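Local coordinates for protein sialidase B (Streptococcus pneumoniae serotype 4, PDB 4XJW) that cleaves terminal sialic acid from glycoconjugates, acting as an intramolecular trans-sialidase of glycosyl hydrolase family 33, at residues Q11-S16 / L162-I167; Q266-P271 / V386-G391; L276-I281 / W636-L641. The protein carries 1 engineered substitution. All blocks are in the same frame, centred on the assembly; numbering follows the deposited sequence.

Contact 1 of 3, residues Q11-S16 / L162-I167; sequences QLNNKS and LAKGSI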
ATOM      1  N   GLN A  11      30.815 -17.214   2.856  1.00 23.07           N
ATOM      2  CA  GLN A  11      30.592 -16.388   4.024  1.00 20.82           C
ATOM      3  C   GLN A  11      31.248 -15.038   3.791  1.00 25.19           C
ATOM      4  O   GLN A  11      32.452 -14.963   3.549  1.00 28.59           O
ATOM      5  CB  GLN A  11      31.166 -17.051   5.271  1.00 26.11           C
ATOM      6  CG  GLN A  11      30.551 -18.411   5.544  1.00 27.86           C
ATOM      7  CD  GLN A  11      29.048 -18.325   5.708  1.00 26.11           C
ATOM      8  OE1 GLN A  11      28.552 -17.544   6.520  1.00 36.51           O
ATOM      9  NE2 GLN A  11      28.316 -19.109   4.925  1.00 34.90           N
ATOM     10  N   LEU A  12      30.448 -13.980   3.838  1.00 25.33           N
ATOM     11  CA  LEU A  12      30.960 -12.626   3.715  1.00 23.68           C
ATOM     12  C   LEU A  12      31.097 -12.045   5.118  1.00 23.99           C
ATOM     13  O   LEU A  12      30.119 -11.604   5.725  1.00 21.48           O
ATOM     14  CB  LEU A  12      30.024 -11.772   2.850  1.00 19.73           C
ATOM     15  CG  LEU A  12      29.623 -12.369   1.497  1.00 19.85           C
ATOM     16  CD1 LEU A  12      28.702 -11.434   0.751  1.00 19.15           C
ATOM     17  CD2 LEU A  12      30.839 -12.685   0.642  1.00 24.65           C
ATOM     18  N   ASN A  13      32.315 -12.080   5.652  1.00 24.83           N
ATOM     19  CA  ASN A  13      32.559 -11.538   6.977  1.00 28.60           C
ATOM     20  C   ASN A  13      33.540 -10.380   6.928  1.00 27.84           C
ATOM     21  O   ASN A  13      34.676 -10.502   7.386  1.00 28.64           O
ATOM     22  CB  ASN A  13      33.064 -12.627   7.928  1.00 31.57           C
ATOM     23  CG  ASN A  13      32.038 -13.722   8.157  1.00 28.76           C
ATOM     24  OD1 ASN A  13      30.987 -13.488   8.754  1.00 37.80           O
ATOM     25  ND2 ASN A  13      32.342 -14.926   7.693  1.00 35.35           N
ATOM     26  N   ASN A  14      33.080  -9.258   6.378  1.00 23.31           N
ATOM     27  CA  ASN A  14      33.904  -8.066   6.184  1.00 22.84           C
ATOM     28  C   ASN A  14      35.283  -8.386   5.624  1.00 24.64           C
ATOM     29  O   ASN A  14      36.303  -7.922   6.133  1.00 24.24           O
ATOM     30  CB  ASN A  14      33.977  -7.239   7.468  1.00 23.82           C
ATOM     31  CG  ASN A  14      32.617  -6.707   7.883  1.00 25.57           C
ATOM     32  OD1 ASN A  14      32.059  -5.831   7.224  1.00 23.66           O
ATOM     33  ND2 ASN A  14      32.073  -7.244   8.968  1.00 26.47           N
ATOM     34  N   LYS A  15      35.294  -9.205   4.579  1.00 22.36           N
ATOM     35  CA  LYS A  15      36.525  -9.596   3.910  1.00 24.67           C
ATOM     36  C   LYS A  15      36.216 -10.092   2.510  1.00 25.72           C
ATOM     37  O   LYS A  15      35.475 -11.059   2.338  1.00 25.08           O
ATOM     38  CB  LYS A  15      37.237 -10.690   4.709  1.00 25.40           C
ATOM     39  CG  LYS A  15      38.492 -11.235   4.046  1.00 27.30           C
ATOM     40  CD  LYS A  15      39.128 -12.296   4.925  1.00 29.75           C
ATOM     41  CE  LYS A  15      40.476 -12.727   4.384  1.00 28.46           C
ATOM     42  NZ  LYS A  15      41.194 -13.566   5.385  1.00 43.01           N
ATOM     43  N   SER A  16      36.787  -9.422   1.513  1.00 21.82           N
ATOM     44  CA  SER A  16      36.531  -9.750   0.122  1.00 21.43           C
ATOM     45  C   SER A  16      36.978 -11.169  -0.209  1.00 27.95           C
ATOM     46  O   SER A  16      37.934 -11.688   0.372  1.00 29.06           O
ATOM     47  CB  SER A  16      37.240  -8.763  -0.803  1.00 22.57           C
ATOM     48  OG  SER A  16      38.641  -8.882  -0.694  1.00 31.71           O
ATOM     49  N   LEU A 162      32.804  -3.273   2.040  1.00 17.72           N
ATOM     50  CA  LEU A 162      32.850  -4.588   2.676  1.00 19.82           C
ATOM     51  C   LEU A 162      31.474  -5.040   3.160  1.00 17.65           C
ATOM     52  O   LEU A 162      30.721  -4.260   3.742  1.00 17.62           O
ATOM     53  CB  LEU A 162      33.842  -4.589   3.841  1.00 20.05           C
ATOM     54  CG  LEU A 162      35.314  -4.748   3.481  1.00 23.50           C
ATOM     55  CD1 LEU A 162      36.169  -4.525   4.720  1.00 20.35           C
ATOM     56  CD2 LEU A 162      35.571  -6.133   2.895  1.00 20.18           C
ATOM     57  N   ALA A 163      31.166  -6.310   2.919  1.00 17.85           N
ATOM     58  CA  ALA A 163      29.847  -6.851   3.233  1.00 15.38           C
ATOM     59  C   ALA A 163      29.811  -7.858   4.378  1.00 20.97           C
ATOM     60  O   ALA A 163      30.746  -8.641   4.572  1.00 21.29           O
ATOM     61  CB  ALA A 163      29.235  -7.457   1.989  1.00 16.97           C
ATOM     62  N   LYS A 164      28.702  -7.834   5.119  1.00 16.64           N
ATOM     63  CA  LYS A 164      28.387  -8.861   6.100  1.00 18.31           C
ATOM     64  C   LYS A 164      27.137  -9.594   5.627  1.00 18.39           C
ATOM     65  O   LYS A 164      26.094  -8.971   5.452  1.00 17.69           O
ATOM     66  CB  LYS A 164      28.116  -8.222   7.459  1.00 21.77           C
ATOM     67  CG  LYS A 164      27.777  -9.215   8.560  1.00 28.22           C
ATOM     68  CD  LYS A 164      28.917 -10.194   8.806  1.00 30.80           C
ATOM     69  CE  LYS A 164      28.679 -11.009  10.068  1.00 34.98           C
ATOM     70  NZ  LYS A 164      29.872 -11.821  10.436  1.00 37.84           N
ATOM     71  N   GLY A 165      27.239 -10.905   5.431  1.00 16.69           N
ATOM     72  CA  GLY A 165      26.138 -11.693   4.916  1.00 19.61           C
ATOM     73  C   GLY A 165      26.680 -12.977   4.339  1.00 18.43           C
ATOM     74  O   GLY A 165      27.793 -13.378   4.672  1.00 21.72           O
ATOM     75  N   SER A 166      25.907 -13.630   3.479  1.00 17.60           N
ATOM     76  CA  SER A 166      26.396 -14.830   2.827  1.00 18.44           C
ATOM     77  C   SER A 166      25.795 -14.979   1.443  1.00 19.08           C
ATOM     78  O   SER A 166      24.645 -14.612   1.208  1.00 19.43           O
ATOM     79  CB  SER A 166      26.106 -16.079   3.664  1.00 21.14           C
ATOM     80  OG  SER A 166      24.719 -16.322   3.774  1.00 24.60           O
ATOM     81  N   ILE A 167      26.588 -15.503   0.522  1.00 17.03           N
ATOM     82  CA  ILE A 167      26.096 -15.813  -0.806  1.00 18.90           C
ATOM     83  C   ILE A 167      25.997 -17.329  -0.929  1.00 20.83           C
ATOM     84  O   ILE A 167      27.008 -18.016  -1.076  1.00 22.18           O
ATOM     85  CB  ILE A 167      27.009 -15.234  -1.888  1.00 17.20           C
ATOM     86  CG1 ILE A 167      27.062 -13.714  -1.775  1.00 22.20           C
ATOM     87  CG2 ILE A 167      26.545 -15.654  -3.282  1.00 21.08           C
ATOM     88  CD1 ILE A 167      28.010 -13.081  -2.745  1.00 17.58           C
TER
HETATM   89  O   HOH W   1      28.675 -14.524   7.211  1.00 33.04           O
HETATM   90  O   HOH W   2      32.736 -10.132  10.637  1.00 34.17           O
HETATM   91  O   HOH W   3      32.838  -9.162   3.000  1.00 19.60           O
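L12 and G165 form the hydrogen-bonded antiparallel pair at the centre of this contact: L12 N donates to G165 O at 2.8 Å, and G165 N returns a bond to L12 O at 3.0 Å. Non-hydrogen-bonded pairs, Q11 with S166 and N13 with K164, flank it. Just past the end of strand 5-13 one further backbone bond, N14 N to A163 O at 3.0 Å, follows in the loop.

Polar side chains meet on the face that carries N13 and K164. The lysine chain bends at chi2 (61°) and then runs out straight, and K164 NZ reaches N13 OD1 at 2.6 Å, lying in the amide plane on a lone pair. A water lies within bonding distance of N13 OD1 and G165 O, though it has more acceptors in reach than protons to give. N14 OD1 turns to N44 instead.

The apolar contacts lie on the other face. L12 CD1 packs 3.8 Å from I167 CG1 and also touches A163 CB, while I167 continues onto M36 and L150 inside the concanavalin-like β-sandwich of the N-terminal domain. At the loop end, L162 CD2 lies 3.5 Å from K15 N, against the backbone of N14 and K15.

The chemistry thus splits by face: L12 is buried against A163 and I167, while the ammonium of K164, held by a neutral amide across the strands, probably keeps its positive charge.

Contact 2 of 3, residues Q266-P271 / V386-G391; sequences QLVYWP and VDFDSG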
ATOM      1  N   GLN A 266      -4.499   3.175 -16.230  1.00 15.93           N
ATOM      2  CA  GLN A 266      -3.208   3.061 -16.899  1.00 13.94           C
ATOM      3  C   GLN A 266      -2.135   2.552 -15.961  1.00 15.69           C
ATOM      4  O   GLN A 266      -2.009   3.040 -14.835  1.00 13.77           O
ATOM      5  CB  GLN A 266      -2.743   4.428 -17.393  1.00 15.35           C
ATOM      6  CG  GLN A 266      -3.376   4.922 -18.660  1.00 20.11           C
ATOM      7  CD  GLN A 266      -2.967   6.347 -18.948  1.00 16.63           C
ATOM      8  OE1 GLN A 266      -3.642   7.283 -18.538  1.00 16.61           O
ATOM      9  NE2 GLN A 266      -1.845   6.519 -19.641  1.00 24.87           N
ATOM     10  N   LEU A 267      -1.348   1.604 -16.454  1.00 13.40           N
ATOM     11  CA  LEU A 267      -0.172   1.110 -15.757  1.00 12.00           C
ATOM     12  C   LEU A 267       0.975   2.052 -16.128  1.00 17.31           C
ATOM     13  O   LEU A 267       1.554   1.944 -17.210  1.00 18.81           O
ATOM     14  CB  LEU A 267       0.109  -0.336 -16.197  1.00 15.55           C
ATOM     15  CG  LEU A 267       0.987  -1.255 -15.351  1.00 17.73           C
ATOM     16  CD1 LEU A 267       0.336  -1.539 -14.022  1.00 15.36           C
ATOM     17  CD2 LEU A 267       1.262  -2.572 -16.089  1.00 18.42           C
ATOM     18  N   VAL A 268       1.285   2.995 -15.241  1.00 12.25           N
ATOM     19  CA  VAL A 268       2.264   4.038 -15.542  1.00 13.86           C
ATOM     20  C   VAL A 268       3.457   3.917 -14.613  1.00 13.20           C
ATOM     21  O   VAL A 268       3.303   3.694 -13.406  1.00 12.97           O
ATOM     22  CB  VAL A 268       1.660   5.451 -15.372  1.00 16.42           C
ATOM     23  CG1 VAL A 268       2.638   6.517 -15.851  1.00 14.34           C
ATOM     24  CG2 VAL A 268       0.346   5.558 -16.127  1.00 19.55           C
ATOM     25  N   TYR A 269       4.652   4.037 -15.176  1.00 13.68           N
ATOM     26  CA  TYR A 269       5.846   4.202 -14.368  1.00 13.03           C
ATOM     27  C   TYR A 269       5.898   5.652 -13.899  1.00 16.21           C
ATOM     28  O   TYR A 269       6.156   6.555 -14.691  1.00 17.35           O
ATOM     29  CB  TYR A 269       7.103   3.887 -15.182  1.00 15.67           C
ATOM     30  CG  TYR A 269       8.350   4.274 -14.438  1.00 22.05           C
ATOM     31  CD1 TYR A 269       8.878   3.449 -13.450  1.00 18.57           C
ATOM     32  CD2 TYR A 269       8.985   5.492 -14.691  1.00 25.30           C
ATOM     33  CE1 TYR A 269      10.012   3.823 -12.741  1.00 25.47           C
ATOM     34  CE2 TYR A 269      10.117   5.867 -13.996  1.00 25.29           C
ATOM     35  CZ  TYR A 269      10.628   5.026 -13.022  1.00 27.62           C
ATOM     36  OH  TYR A 269      11.758   5.409 -12.334  1.00 29.51           O
ATOM     37  N   TRP A 270       5.644   5.878 -12.617  1.00 11.26           N
ATOM     38  CA  TRP A 270       5.658   7.232 -12.081  1.00 10.40           C
ATOM     39  C   TRP A 270       7.092   7.630 -11.768  1.00 11.90           C
ATOM     40  O   TRP A 270       7.833   6.861 -11.158  1.00 12.57           O
ATOM     41  CB  TRP A 270       4.790   7.321 -10.824  1.00 11.29           C
ATOM     42  CG  TRP A 270       3.996   8.590 -10.777  1.00  9.21           C
ATOM     43  CD1 TRP A 270       4.211   9.678  -9.966  1.00 10.91           C
ATOM     44  CD2 TRP A 270       2.907   8.933 -11.631  1.00  8.38           C
ATOM     45  NE1 TRP A 270       3.292  10.655 -10.244  1.00 11.89           N
ATOM     46  CE2 TRP A 270       2.478  10.225 -11.260  1.00 10.84           C
ATOM     47  CE3 TRP A 270       2.228   8.261 -12.654  1.00 10.88           C
ATOM     48  CZ2 TRP A 270       1.398  10.861 -11.894  1.00 14.47           C
ATOM     49  CZ3 TRP A 270       1.170   8.885 -13.270  1.00 13.75           C
ATOM     50  CH2 TRP A 270       0.766  10.174 -12.896  1.00 12.17           C
ATOM     51  N   PRO A 271       7.492   8.839 -12.185  1.00 10.50           N
ATOM     52  CA  PRO A 271       8.882   9.274 -12.000  1.00 13.81           C
ATOM     53  C   PRO A 271       9.301   9.368 -10.529  1.00  9.10           C
ATOM     54  O   PRO A 271       8.514   9.809  -9.672  1.00 11.01           O
ATOM     55  CB  PRO A 271       8.916  10.651 -12.689  1.00 12.25           C
ATOM     56  CG  PRO A 271       7.486  11.116 -12.702  1.00 11.73           C
ATOM     57  CD  PRO A 271       6.658   9.859 -12.846  1.00 11.71           C
ATOM     58  N   VAL A 386      -3.179   9.949 -18.992  1.00 15.18           N
ATOM     59  CA  VAL A 386      -2.011  10.710 -18.557  1.00 14.53           C
ATOM     60  C   VAL A 386      -0.725  10.229 -19.224  1.00 16.21           C
ATOM     61  O   VAL A 386      -0.602   9.066 -19.582  1.00 15.99           O
ATOM     62  CB  VAL A 386      -1.851  10.700 -17.022  1.00 15.99           C
ATOM     63  CG1 VAL A 386      -3.118  11.167 -16.359  1.00 14.55           C
ATOM     64  CG2 VAL A 386      -1.454   9.319 -16.524  1.00 16.88           C
ATOM     65  N   ASP A 387       0.238  11.129 -19.388  1.00 16.52           N
ATOM     66  CA  ASP A 387       1.542  10.740 -19.921  1.00 17.43           C
ATOM     67  C   ASP A 387       2.619  11.738 -19.503  1.00 15.75           C
ATOM     68  O   ASP A 387       2.320  12.857 -19.072  1.00 16.90           O
ATOM     69  CB  ASP A 387       1.508  10.639 -21.449  1.00 18.03           C
ATOM     70  CG  ASP A 387       1.465  11.998 -22.121  1.00 21.35           C
ATOM     71  OD1 ASP A 387       2.548  12.583 -22.352  1.00 20.59           O
ATOM     72  OD2 ASP A 387       0.352  12.483 -22.410  1.00 25.33           O
ATOM     73  N   PHE A 388       3.872  11.317 -19.640  1.00 16.30           N
ATOM     74  CA  PHE A 388       5.021  12.163 -19.348  1.00 18.50           C
ATOM     75  C   PHE A 388       5.855  12.343 -20.613  1.00 22.72           C
ATOM     76  O   PHE A 388       7.040  12.659 -20.533  1.00 25.15           O
ATOM     77  CB  PHE A 388       5.893  11.529 -18.262  1.00 17.20           C
ATOM     78  CG  PHE A 388       5.307  11.612 -16.877  1.00 14.04           C
ATOM     79  CD1 PHE A 388       5.557  12.709 -16.071  1.00 15.30           C
ATOM     80  CD2 PHE A 388       4.508  10.590 -16.385  1.00 17.80           C
ATOM     81  CE1 PHE A 388       5.026  12.791 -14.789  1.00 15.69           C
ATOM     82  CE2 PHE A 388       3.975  10.663 -15.112  1.00 17.09           C
ATOM     83  CZ  PHE A 388       4.226  11.767 -14.314  1.00 14.38           C
ATOM     84  N   ASP A 389       5.238  12.133 -21.774  1.00 24.71           N
ATOM     85  CA  ASP A 389       5.962  12.206 -23.049  1.00 26.89           C
ATOM     86  C   ASP A 389       6.615  13.568 -23.320  1.00 30.57           C
ATOM     87  O   ASP A 389       7.611  13.648 -24.045  1.00 30.38           O
ATOM     88  CB  ASP A 389       5.046  11.828 -24.213  1.00 24.11           C
ATOM     89  CG  ASP A 389       4.573  10.389 -24.142  1.00 29.41           C
ATOM     90  OD1 ASP A 389       5.046   9.652 -23.250  1.00 33.88           O
ATOM     91  OD2 ASP A 389       3.735   9.996 -24.984  1.00 35.68           O
ATOM     92  N   SER A 390       6.063  14.631 -22.745  1.00 26.67           N
ATOM     93  CA  SER A 390       6.610  15.973 -22.948  1.00 27.93           C
ATOM     94  C   SER A 390       7.656  16.332 -21.896  1.00 30.97           C
ATOM     95  O   SER A 390       8.258  17.403 -21.958  1.00 30.52           O
ATOM     96  CB  SER A 390       5.495  17.021 -22.942  1.00 31.03           C
ATOM     97  OG  SER A 390       4.990  17.232 -21.632  1.00 36.56           O
ATOM     98  N   GLY A 391       7.869  15.440 -20.933  1.00 25.06           N
ATOM     99  CA  GLY A 391       8.829  15.685 -19.870  1.00 28.04           C
ATOM    100  C   GLY A 391       8.178  16.155 -18.579  1.00 28.09           C
ATOM    101  O   GLY A 391       8.842  16.307 -17.550  1.00 32.07           O
TER
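Q266 grips the backbone of V386 with both ends of its amide. V386 N donates to Q266 OE1 at 2.7 Å, an almost straight bond (168°) on a lone pair of the side-chain carbonyl, and Q266 NE2 donates in return to V386 O at 2.8 Å. The glutamine chain is extended beyond CG (chi2 173°), which carries CD out toward the strand.

Further along, the F388 ring packs against W270 and P271, with V268 CG1 at its edge. The ring edge, at CE2 and CZ, points into the face of the W270 six-membered ring in a T-shaped stack, with centroids 4.9 Å apart and planes at 85°. P271 CD sits over one face of F388 as a CH-pi contact, 3.8 Å from the ring centroid. Between amide and rings, V386 CG2 touches V268 CG2 and W270 CZ3, both at 4.2 Å.

These contacts lay the end of strand 377-387, part of a sheet inserted between strands of the sialidase β-propeller, against the long loop between strands 255-256 and 286-294. F388 opens a type I turn closed by G391 N to F388 O, and D387 OD1 accepts from D389 N in an Asx turn while forming a salt bridge with R394. On the loop side, W270 NE1 donates to S279 O, and H642 makes an edge-to-face pair with the indole; Y205 OH bonds W270 N.

Contact 3 of 3, residues L276-I281 / W636-L641; sequences LKNSQI and WSRNEL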
ATOM      1  N   LEU A 276      10.439  15.592 -10.650  1.00 13.13           N
ATOM      2  CA  LEU A 276       9.110  15.138 -11.063  1.00 12.75           C
ATOM      3  C   LEU A 276       8.312  14.283 -10.071  1.00 11.09           C
ATOM      4  O   LEU A 276       7.123  14.097 -10.273  1.00 12.56           O
ATOM      5  CB  LEU A 276       9.230  14.360 -12.379  1.00 13.41           C
ATOM      6  CG  LEU A 276       9.658  15.154 -13.608  1.00 16.58           C
ATOM      7  CD1 LEU A 276       9.846  14.213 -14.778  1.00 17.14           C
ATOM      8  CD2 LEU A 276       8.625  16.218 -13.932  1.00 16.07           C
ATOM      9  N   LYS A 277       8.949  13.742  -9.037  1.00  9.84           N
ATOM     10  CA  LYS A 277       8.257  12.759  -8.176  1.00 11.81           C
ATOM     11  C   LYS A 277       6.976  13.272  -7.496  1.00 12.10           C
ATOM     12  O   LYS A 277       6.110  12.476  -7.158  1.00  9.87           O
ATOM     13  CB  LYS A 277       9.197  12.113  -7.145  1.00  8.91           C
ATOM     14  CG  LYS A 277       9.612  13.013  -5.998  1.00  9.60           C
ATOM     15  CD  LYS A 277      10.777  12.411  -5.211  1.00 10.75           C
ATOM     16  CE  LYS A 277      11.189  13.347  -4.069  1.00 10.62           C
ATOM     17  NZ  LYS A 277      12.408  12.892  -3.348  1.00 11.69           N
ATOM     18  N   ASN A 278       6.827  14.580  -7.303  1.00 10.37           N
ATOM     19  CA  ASN A 278       5.570  15.115  -6.770  1.00 10.47           C
ATOM     20  C   ASN A 278       4.471  15.356  -7.799  1.00  9.69           C
ATOM     21  O   ASN A 278       3.375  15.840  -7.447  1.00 12.37           O
ATOM     22  CB  ASN A 278       5.804  16.390  -5.954  1.00  9.37           C
ATOM     23  CG  ASN A 278       6.467  16.115  -4.635  1.00 16.43           C
ATOM     24  OD1 ASN A 278       6.392  15.002  -4.108  1.00 18.40           O
ATOM     25  ND2 ASN A 278       7.124  17.130  -4.081  1.00 13.98           N
ATOM     26  N   SER A 279       4.746  15.005  -9.054  1.00  9.80           N
ATOM     27  CA  SER A 279       3.712  15.027 -10.079  1.00 11.26           C
ATOM     28  C   SER A 279       2.516  14.236  -9.580  1.00  9.79           C
ATOM     29  O   SER A 279       2.667  13.133  -9.024  1.00 12.90           O
ATOM     30  CB  SER A 279       4.203  14.429 -11.396  1.00 12.73           C
ATOM     31  OG  SER A 279       5.258  15.213 -11.936  1.00 13.64           O
ATOM     32  N   GLN A 280       1.334  14.800  -9.771  1.00 12.09           N
ATOM     33  CA  GLN A 280       0.134  14.247  -9.172  1.00 11.60           C
ATOM     34  C   GLN A 280      -1.044  14.438 -10.112  1.00 13.88           C
ATOM     35  O   GLN A 280      -1.276  15.543 -10.587  1.00 15.17           O
ATOM     36  CB  GLN A 280      -0.112  14.971  -7.848  1.00 13.67           C
ATOM     37  CG  GLN A 280      -1.269  14.462  -7.040  1.00 15.30           C
ATOM     38  CD  GLN A 280      -1.334  15.109  -5.668  1.00 15.56           C
ATOM     39  OE1 GLN A 280      -0.881  16.241  -5.485  1.00 20.76           O
ATOM     40  NE2 GLN A 280      -1.875  14.383  -4.689  1.00 14.14           N
ATOM     41  N   ILE A 281      -1.774  13.361 -10.401  1.00  9.88           N
ATOM     42  CA  ILE A 281      -2.945  13.442 -11.258  1.00 12.99           C
ATOM     43  C   ILE A 281      -3.949  14.362 -10.580  1.00 14.83           C
ATOM     44  O   ILE A 281      -4.357  14.122  -9.447  1.00 12.51           O
ATOM     45  CB  ILE A 281      -3.591  12.066 -11.497  1.00 10.51           C
ATOM     46  CG1 ILE A 281      -2.599  11.103 -12.157  1.00 11.68           C
ATOM     47  CG2 ILE A 281      -4.862  12.231 -12.353  1.00 12.04           C
ATOM     48  CD1 ILE A 281      -3.177   9.708 -12.486  1.00 11.82           C
ATOM     49  N   TRP A 636       6.107   7.051   4.537  1.00 10.93           N
ATOM     50  CA  TRP A 636       6.226   8.468   4.846  1.00  8.99           C
ATOM     51  C   TRP A 636       7.401   9.071   4.091  1.00 12.23           C
ATOM     52  O   TRP A 636       7.354  10.228   3.672  1.00 12.40           O
ATOM     53  CB  TRP A 636       6.410   8.684   6.351  1.00 10.01           C
ATOM     54  CG  TRP A 636       6.264  10.133   6.771  1.00 10.75           C
ATOM     55  CD1 TRP A 636       7.260  11.048   6.956  1.00 12.49           C
ATOM     56  CD2 TRP A 636       5.041  10.804   7.066  1.00 10.88           C
ATOM     57  NE1 TRP A 636       6.727  12.250   7.352  1.00 13.26           N
ATOM     58  CE2 TRP A 636       5.364  12.127   7.425  1.00  9.96           C
ATOM     59  CE3 TRP A 636       3.703  10.416   7.065  1.00 10.62           C
ATOM     60  CZ2 TRP A 636       4.392  13.066   7.774  1.00 12.40           C
ATOM     61  CZ3 TRP A 636       2.737  11.349   7.413  1.00 13.08           C
ATOM     62  CH2 TRP A 636       3.088  12.662   7.763  1.00 14.31           C
ATOM     63  N   SER A 637       8.465   8.293   3.924  1.00 10.73           N
ATOM     64  CA  SER A 637       9.699   8.836   3.348  1.00  9.01           C
ATOM     65  C   SER A 637       9.528   9.373   1.930  1.00 10.09           C
ATOM     66  O   SER A 637       8.991   8.697   1.063  1.00 11.47           O
ATOM     67  CB  SER A 637      10.800   7.775   3.341  1.00 11.02           C
ATOM     68  OG  SER A 637      11.910   8.231   2.579  1.00 10.04           O
ATOM     69  N   ARG A 638      10.026  10.586   1.685  1.00  9.34           N
ATOM     70  CA  ARG A 638       9.989  11.149   0.331  1.00  7.42           C
ATOM     71  C   ARG A 638      11.044  10.528  -0.588  1.00  8.94           C
ATOM     72  O   ARG A 638      11.138  10.892  -1.761  1.00 10.56           O
ATOM     73  CB  ARG A 638      10.151  12.683   0.375  1.00  8.86           C
ATOM     74  CG  ARG A 638       8.990  13.429   1.022  1.00 12.34           C
ATOM     75  CD  ARG A 638       7.600  12.840   0.761  1.00 17.62           C
ATOM     76  NE  ARG A 638       6.973  13.305  -0.482  1.00 25.58           N
ATOM     77  CZ  ARG A 638       5.686  13.122  -0.793  1.00 22.47           C
ATOM     78  NH1 ARG A 638       4.880  12.479   0.041  1.00 21.11           N
ATOM     79  NH2 ARG A 638       5.198  13.578  -1.943  1.00 24.44           N
ATOM     80  N   ASN A 639      11.832   9.590  -0.061  1.00  9.82           N
ATOM     81  CA  ASN A 639      12.771   8.822  -0.877  1.00 10.25           C
ATOM     82  C   ASN A 639      12.198   7.495  -1.358  1.00  8.10           C
ATOM     83  O   ASN A 639      12.829   6.811  -2.161  1.00  9.95           O
ATOM     84  CB  ASN A 639      14.069   8.548  -0.117  1.00  9.97           C
ATOM     85  CG  ASN A 639      15.220   8.175  -1.051  1.00 10.79           C
ATOM     86  OD1 ASN A 639      15.595   8.959  -1.926  1.00 12.96           O
ATOM     87  ND2 ASN A 639      15.790   6.986  -0.864  1.00 12.23           N
ATOM     88  N   GLU A 640      11.027   7.119  -0.852  1.00  9.24           N
ATOM     89  CA  GLU A 640      10.475   5.795  -1.168  1.00  9.43           C
ATOM     90  C   GLU A 640       9.094   5.853  -1.817  1.00  9.55           C
ATOM     91  O   GLU A 640       8.323   4.908  -1.711  1.00  9.52           O
ATOM     92  CB  GLU A 640      10.497   4.893   0.082  1.00  8.77           C
ATOM     93  CG  GLU A 640      11.898   4.772   0.694  1.00 10.99           C
ATOM     94  CD  GLU A 640      12.103   3.600   1.630  1.00 10.31           C
ATOM     95  OE1 GLU A 640      11.139   2.817   1.865  1.00 10.63           O
ATOM     96  OE2 GLU A 640      13.248   3.452   2.121  1.00 11.21           O
ATOM     97  N   LEU A 641       8.790   6.975  -2.469  1.00  9.94           N
ATOM     98  CA  LEU A 641       7.555   7.134  -3.237  1.00  9.64           C
ATOM     99  C   LEU A 641       7.583   6.223  -4.449  1.00  9.17           C
ATOM    100  O   LEU A 641       8.652   5.904  -4.976  1.00  9.48           O
ATOM    101  CB  LEU A 641       7.424   8.572  -3.737  1.00  9.55           C
ATOM    102  CG  LEU A 641       7.441   9.639  -2.647  1.00  8.50           C
ATOM    103  CD1 LEU A 641       7.468  10.995  -3.306  1.00 11.97           C
ATOM    104  CD2 LEU A 641       6.208   9.511  -1.784  1.00 11.43           C
TER
HETATM  105  O   HOH W   4       8.298  14.692  -2.047  1.00 19.17           O
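K277 and N278 reach across to R638 side by side, one to its backbone and the other to its guanidinium. The K277 chain starts between the backbone N and the carbonyl carbon (chi1 73°) and then runs extended, passing L641 at about a right angle, with K277 CG 4.0 Å from L641 CD1. At its tip, K277 NZ donates to R638 O at 2.9 Å, approaching from above the carbonyl plane; N274 OD1 takes a second bond from the same ammonium.

N278 and R638 also meet at about a right angle, their amide and guanidinium planes 50° apart. The arginine chain is bent at chi2 and chi3, the latter (-86°) turning NE back; the guanidinium presents its edge to N278 OD1. R638 NH2 donates to N278 OD1 at 2.9 Å, and the oxygen lies in the guanidinium plane. A water donates to N278 OD1 and also lies by R638 NE, so close that this second link is doubtful, while L641 CD1 lies over one face of the guanidinium near its rim, 3.4 Å above the plane.

K277 and N278 sit in a type I turn from L276 to S279, R638 in another from S637 to E640. S279 N and S279 OG both bond L276 O in one; in the other, S637 OG accepts from N639 N as an ST turn. R272 also bonds the backbone oxygens of N639 and L641. The contact joins two loops of the sialidase β-propeller, between strands 255-256 and 286-294 and between 626-631 and 647-652, near its catalytic centre: the side chain of R638 is about 8 Å from that of D232, the probable proton acceptor.

In the fold
Along the chain, contact 1 closes within the N-terminal lectin-like domain before contacts 2 and 3 begin in the catalytic part. Its centre lies about 40 Å from that of contact 2 and about 34 Å from that of contact 3, and it touches neither. Contacts 2 and 3 have centres about 14 Å apart and interlock: their segments alternate in sequence, and residues 266-271 and 276-281 belong to one loop between strands 255-256 and 286-294. That loop therefore meets both the inserted sheet, through strand 377-387, and the 636-641 connection near the probable active site, whereas contact 1 belongs to the separate sandwich.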